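Local coordinates for nitronate monooxygenase family protein (Pseudomonas aeruginosa, PDB 4QIT) that oxidises alkyl nitronates, best of all the toxin propionate 3-nitronate, with molecular oxygen and an FMN cofactor in a TIM-barrel fold, at residues A37-G43 and A344-L348; L205-R209 and E236-S240. The protein carries 1 engineered substitution. All blocks are in the same frame, centred on the assembly; numbering follows the deposited sequence.

How the contacts relate
Both contacts join elements on the outside of one TIM barrel, whose parallel strands run 21-23, 45-48, 72-77, 135-139, 157-162, 178-182, 219-222 and 241-244. Contact 1 brings the helix after the first strand against helix 344-355, near the C-terminus. Contact 2 joins the helix before strand 219-222 to the turn before strand 241-244, and both its segments fall between those of contact 1 in sequence. The centres are 24 Å apart and the nearest atoms about 11 Å, so the two do not touch. Neither lines the flavin pocket: the side chain of Val38 is about 12 Å from the bound FMN, and that of Val208 about 11 Å. Only contact 2 reaches the second subunit.

Contact 1 (A37-G43 and A344-L348); sequences AVSNAGG and AAELL
Alanines form the close part of this helix pair, and Leu348 buries the largest area. Helix 37-41 and helix 344-348 cross at -43°, with their axes 8.2 Å apart at closest approach. The register pairs Ala41 with Ala345, CA to CA 5.2 Å. Ala344 comes first: its CB lies 3.9 Å from Ala37 CB and 4.1 Å from CG2 of Val38 (chi1 t). Ala345 follows, its CB 4.1 Å from Ala41 CB. Leu348, chi1 t and chi2 m, covers the end of the first helix. Its CB is 3.8 Å from Ala41 CB, its CD2 4.1 Å from Val38 CG1, and its CD1 3.7 Å from Ala41 O. There Gly42, at positive phi (124°), closes a Schellman motif: Gly43 N bonds to Val38 O and Gly42 N to Ser39 O, both 3.0 Å. No hydrogen bond crosses. Here the TIM barrel closes: the last helix packs beside the helix after strand 21-23, which neighbours strand 241-244; Val38 and Leu348 touch strand 21-23, and Val38 helix 246-249.

Contact 2 (L205-R209 and E236-S240); sequences LALVR and ELGAS
This contact joins neighbouring alpha/beta units of the TIM barrel: helix 204-212 meets the Schellman turn that ends helix 228-236 and leads into strand 241-244. Residues 205-209 are helical throughout. In the turn, Leu237 has phi/psi -75/-13°, Gly238 takes positive phi (113/5°), and Ala239 is extended (-68/154°). A side chain at Gly238 would clash with the preceding carbonyl oxygen. The nearest CA pair is Arg209 and Leu237, at 5.0 Å. Leu237, chi1 m and chi2 t, fits against the helix and buries the largest area here. Leu205 meets it first, with its CG 4.1 Å and its O 3.8 Å from Leu237 CD1. One turn on, Val208 (chi1 t) points toward the turn. Its CG1 lies 3.8 Å from Leu237 CB and 3.9 Å from Ala239 CB, and both Val208 and Ala239 also touch Ala221 of strand 219-222. Arg209 (chi1 t, chi2 p) bends beside Leu237, its CD 4.1 Å from Leu237 CD2. Its NE forms a salt bridge with Asp227 of the second subunit, which ties this contact to the dimer interface. The other guanidinium edge faces the turn, where Arg209 NH2 donates a hydrogen bond to Leu237 O at 3.0 Å, with an N-H...O angle of 139°.

Contact 1 (A37-G43 and A344-L348)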
# COMPACT_ATOMS: atom_id res chain seq x y z
N ALA A 37 -12.20 -1.69 -28.05
CA ALA A 37 -10.91 -1.21 -28.51
C ALA A 37 -9.76 -2.03 -27.90
O ALA A 37 -8.84 -2.44 -28.61
CB ALA A 37 -10.74 0.27 -28.20
N VAL A 38 -9.84 -2.28 -26.60
CA VAL A 38 -8.82 -3.07 -25.93
C VAL A 38 -8.81 -4.53 -26.40
O VAL A 38 -7.75 -5.10 -26.66
CB VAL A 38 -8.99 -2.98 -24.40
CG1 VAL A 38 -8.02 -3.90 -23.69
CG2 VAL A 38 -8.79 -1.55 -23.95
N SER A 39 -9.99 -5.12 -26.51
CA SER A 39 -10.09 -6.49 -27.01
C SER A 39 -9.59 -6.59 -28.46
O SER A 39 -8.82 -7.48 -28.78
CB SER A 39 -11.53 -7.00 -26.90
OG SER A 39 -11.88 -7.21 -25.53
N ASN A 40 -9.99 -5.65 -29.31
CA ASN A 40 -9.48 -5.63 -30.69
C ASN A 40 -7.96 -5.53 -30.75
O ASN A 40 -7.31 -6.17 -31.59
CB ASN A 40 -10.12 -4.49 -31.48
CG ASN A 40 -11.52 -4.83 -31.97
OD1 ASN A 40 -11.91 -5.99 -32.02
ND2 ASN A 40 -12.28 -3.80 -32.35
N ALA A 41 -7.37 -4.73 -29.85
CA ALA A 41 -5.93 -4.54 -29.84
C ALA A 41 -5.18 -5.74 -29.29
O ALA A 41 -3.96 -5.85 -29.47
CB ALA A 41 -5.56 -3.30 -29.07
N GLY A 42 -5.89 -6.65 -28.63
CA GLY A 42 -5.29 -7.90 -28.21
C GLY A 42 -5.37 -8.23 -26.73
O GLY A 42 -4.97 -9.32 -26.32
N GLY A 43 -5.88 -7.30 -25.93
CA GLY A 43 -6.06 -7.54 -24.50
C GLY A 43 -7.47 -7.98 -24.17
O GLY A 43 -8.19 -8.47 -25.04
N ALA A 344 -7.43 4.01 -26.90
CA ALA A 344 -7.21 2.79 -26.13
C ALA A 344 -6.40 1.72 -26.86
O ALA A 344 -5.57 1.06 -26.24
CB ALA A 344 -8.54 2.23 -25.64
N ALA A 345 -6.63 1.58 -28.16
CA ALA A 345 -5.85 0.63 -28.95
C ALA A 345 -4.37 1.02 -28.97
O ALA A 345 -3.50 0.16 -28.80
CB ALA A 345 -6.41 0.53 -30.36
N GLU A 346 -4.09 2.31 -29.15
CA GLU A 346 -2.71 2.79 -29.06
C GLU A 346 -2.12 2.56 -27.67
O GLU A 346 -0.96 2.18 -27.54
CB GLU A 346 -2.59 4.28 -29.45
CG GLU A 346 -1.13 4.79 -29.40
CD GLU A 346 -0.96 6.25 -29.81
OE1 GLU A 346 -1.92 6.88 -30.32
OE2 GLU A 346 0.15 6.79 -29.61
N LEU A 347 -2.90 2.80 -26.63
CA LEU A 347 -2.38 2.56 -25.29
C LEU A 347 -2.05 1.07 -25.10
O LEU A 347 -0.98 0.74 -24.59
CB LEU A 347 -3.34 3.07 -24.21
CG LEU A 347 -2.90 2.75 -22.78
CD1 LEU A 347 -1.55 3.39 -22.45
CD2 LEU A 347 -3.96 3.19 -21.77
N LEU A 348 -2.95 0.18 -25.51
CA LEU A 348 -2.68 -1.25 -25.42
C LEU A 348 -1.38 -1.61 -26.16
O LEU A 348 -0.49 -2.26 -25.60
CB LEU A 348 -3.89 -2.05 -25.93
CG LEU A 348 -4.03 -3.52 -25.50
CD1 LEU A 348 -3.03 -4.42 -26.21
CD2 LEU A 348 -3.89 -3.66 -23.97

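Contact 2 (L205-R209 and E236-S240)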
# COMPACT_ATOMS: atom_id res chain seq x y z
N LEU A 205 2.72 -5.09 -4.39
CA LEU A 205 3.96 -5.86 -4.46
C LEU A 205 3.92 -7.03 -3.47
O LEU A 205 4.33 -8.14 -3.81
CB LEU A 205 5.16 -4.97 -4.21
CG LEU A 205 6.51 -5.70 -4.27
CD1 LEU A 205 7.49 -4.93 -5.15
CD2 LEU A 205 7.04 -5.87 -2.85
N ALA A 206 3.42 -6.79 -2.26
CA ALA A 206 3.31 -7.89 -1.30
C ALA A 206 2.17 -8.83 -1.68
O ALA A 206 2.35 -10.06 -1.67
CB ALA A 206 3.10 -7.37 0.13
N LEU A 207 1.01 -8.28 -2.01
CA LEU A 207 -0.16 -9.13 -2.27
C LEU A 207 0.04 -10.08 -3.44
O LEU A 207 -0.28 -11.27 -3.34
CB LEU A 207 -1.42 -8.29 -2.50
CG LEU A 207 -2.71 -9.09 -2.66
CD1 LEU A 207 -3.07 -9.87 -1.40
CD2 LEU A 207 -3.86 -8.19 -3.05
N VAL A 208 0.56 -9.57 -4.55
CA VAL A 208 0.77 -10.42 -5.72
C VAL A 208 1.76 -11.55 -5.43
O VAL A 208 1.51 -12.70 -5.78
CB VAL A 208 1.25 -9.59 -6.93
CG1 VAL A 208 1.60 -10.49 -8.11
CG2 VAL A 208 0.16 -8.62 -7.34
N ARG A 209 2.85 -11.22 -4.75
CA ARG A 209 3.84 -12.24 -4.40
C ARG A 209 3.25 -13.29 -3.47
O ARG A 209 3.49 -14.49 -3.64
CB ARG A 209 5.06 -11.60 -3.76
CG ARG A 209 6.18 -12.60 -3.54
CD ARG A 209 7.04 -12.79 -4.79
NE ARG A 209 7.84 -14.00 -4.68
CZ ARG A 209 7.52 -15.16 -5.25
NH1 ARG A 209 8.31 -16.21 -5.08
NH2 ARG A 209 6.42 -15.26 -6.01
N GLU A 236 7.32 -10.55 -12.70
CA GLU A 236 8.41 -11.03 -11.87
C GLU A 236 7.90 -11.53 -10.52
O GLU A 236 8.44 -12.49 -9.95
CB GLU A 236 9.47 -9.94 -11.66
CG GLU A 236 10.33 -9.67 -12.90
CD GLU A 236 11.25 -10.83 -13.26
OE1 GLU A 236 11.40 -11.76 -12.44
OE2 GLU A 236 11.84 -10.80 -14.36
N LEU A 237 6.83 -10.91 -10.01
CA LEU A 237 6.28 -11.30 -8.71
C LEU A 237 5.50 -12.61 -8.78
O LEU A 237 5.16 -13.20 -7.75
CB LEU A 237 5.39 -10.19 -8.15
CG LEU A 237 6.14 -8.90 -7.80
CD1 LEU A 237 5.14 -7.80 -7.48
CD2 LEU A 237 7.10 -9.12 -6.64
N GLY A 238 5.21 -13.05 -10.00
CA GLY A 238 4.49 -14.29 -10.22
C GLY A 238 3.10 -14.15 -10.81
O GLY A 238 2.40 -15.14 -10.93
N ALA A 239 2.69 -12.93 -11.17
CA ALA A 239 1.37 -12.74 -11.75
C ALA A 239 1.30 -13.39 -13.13
O ALA A 239 2.32 -13.53 -13.81
CB ALA A 239 1.03 -11.26 -11.86
N SER A 240 0.09 -13.76 -13.53
CA SER A 240 -0.15 -14.29 -14.87
C SER A 240 -0.68 -13.24 -15.83
O SER A 240 -0.72 -13.47 -17.04
CB SER A 240 -1.14 -15.45 -14.81
OG SER A 240 -0.63 -16.51 -14.02